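Local coordinates for 4-diphosphocytidyl-2C-methyl-D-erythritol synthase (Neisseria gonorrhoeae, PDB 1VGW) that catalyses the transfer of a cytidylyl group from CTP to 2-C-methyl-D-erythritol 4-phosphate, giving 4-diphosphocytidyl-2-C-methyl-D-erythritol and diphosphate in isoprenoid biosynthesis, at the interface of chains A and B. Coordinates in Å, arbitrary orientation; residue numbers count along the deposited sequence, not the author numbering. Chains: chain A/B, 4-diphosphocytidyl-2C-methyl-D-erythritol synthase.

The interface of chains A and B. Residues chain A 137, 193-194, 197; chain B 147, 154, 157.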
# COMPACT_ATOMS: atom_id res chain seq x y z
N ILE A 137 -13.17 11.93 -0.78
CA ILE A 137 -12.47 10.97 -1.64
C ILE A 137 -12.29 9.70 -0.84
O ILE A 137 -12.36 9.85 0.39
CB ILE A 137 -11.09 11.49 -2.05
CG1 ILE A 137 -10.13 11.54 -0.83
CG2 ILE A 137 -11.16 12.89 -2.66
CD1 ILE A 137 -8.69 11.95 -1.26
N ALA A 193 -9.11 16.32 -5.85
CA ALA A 193 -9.16 16.98 -4.55
C ALA A 193 -8.15 18.10 -4.43
O ALA A 193 -8.36 19.07 -3.68
CB ALA A 193 -8.85 15.94 -3.48
N SER A 194 -6.97 17.94 -5.07
CA SER A 194 -5.91 18.94 -4.96
C SER A 194 -6.37 20.23 -5.62
O SER A 194 -6.06 21.32 -5.11
CB SER A 194 -4.56 18.46 -5.47
OG SER A 194 -4.44 18.65 -6.89
N GLU A 197 -8.98 21.82 -3.08
CA GLU A 197 -8.25 22.36 -1.95
C GLU A 197 -7.72 23.78 -2.22
O GLU A 197 -7.68 24.59 -1.29
CB GLU A 197 -7.02 21.47 -1.62
CG GLU A 197 -7.37 20.13 -1.01
CD GLU A 197 -6.29 19.07 -1.25
OE1 GLU A 197 -5.08 19.37 -1.06
OE2 GLU A 197 -6.63 17.91 -1.58
N LYS B 147 -1.98 12.98 1.46
CA LYS B 147 -2.71 14.09 2.04
C LYS B 147 -2.46 14.13 3.55
O LYS B 147 -2.28 13.08 4.15
CB LYS B 147 -4.23 13.96 1.80
CG LYS B 147 -4.71 13.60 0.40
CD LYS B 147 -4.41 14.64 -0.66
CE LYS B 147 -5.36 14.62 -1.82
NZ LYS B 147 -5.11 15.55 -2.93
N ILE B 154 -8.95 16.99 4.57
CA ILE B 154 -7.69 17.29 3.98
C ILE B 154 -7.25 18.71 4.36
O ILE B 154 -7.90 19.66 3.94
CB ILE B 154 -7.69 17.22 2.44
CG1 ILE B 154 -7.98 15.82 1.91
CG2 ILE B 154 -6.36 17.77 1.89
CD1 ILE B 154 -8.24 15.80 0.40
N THR B 157 -1.96 18.82 0.67
CA THR B 157 -1.46 17.72 -0.17
C THR B 157 0.07 17.70 0.06
O THR B 157 0.71 18.75 -0.13
CB THR B 157 -1.79 18.01 -1.64
OG1 THR B 157 -3.16 17.61 -1.89
CG2 THR B 157 -0.87 17.28 -2.59
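The hydroxyl OG1 of B:Thr157 takes part in two hydrogen bonds, one across the subunit boundary and one within its own chain. B:Thr157 OG1 donates to the carboxylate oxygen OE1 of A:Glu197 at 2.7 Å, using the syn lone pair of that oxygen. It also accepts from the side-chain amino nitrogen NZ of B:Lys147, 3.0 Å from B:Thr157 OG1. The lysine closes the triangle. B:Lys147 NZ forms a hydrogen-bonded salt bridge to A:Glu197 OE2 at 3.1 Å, meeting it on the syn side, 16° out of the carboxylate plane. Each carboxylate oxygen thus has its own donor, which should fix the rotation of the group. The lysine, if charged as expected, would favour the ionised form of the glutamate.

B:Lys147 bends at chi2 (-65°) and then runs extended, which carries NZ up to the carboxylate. B:Ile154 lies against one face of the glutamate group, and the two side chains cross at about a right angle. The methyl B:Ile154 CG2 packs 3.4 Å from A:Glu197 CD. On the other branch, B:Ile154 CD1 reaches to the methyl CB of A:Ala193, 3.9 Å away. A:Ile137 extends this apolar side, with A:Ile137 CD1 4.2 Å from B:Ile154 CD1. B:Ile154 thus gives the carboxylate an aliphatic cover on one face. A:Ser194 stands near the lysine end, with A:Ser194 CB 3.9 Å from B:Lys147 NZ.

The patch belongs to the two-fold symmetric interface of the two subunits, probably the dimer usual for this family, so it has a twin with the chains exchanged. Helix 192-197 of chain A, with A:Ile137 from strand 136-141, faces strands 146-149 and 154-158 of chain B. These strands are part of an arm that reaches across to the other subunit.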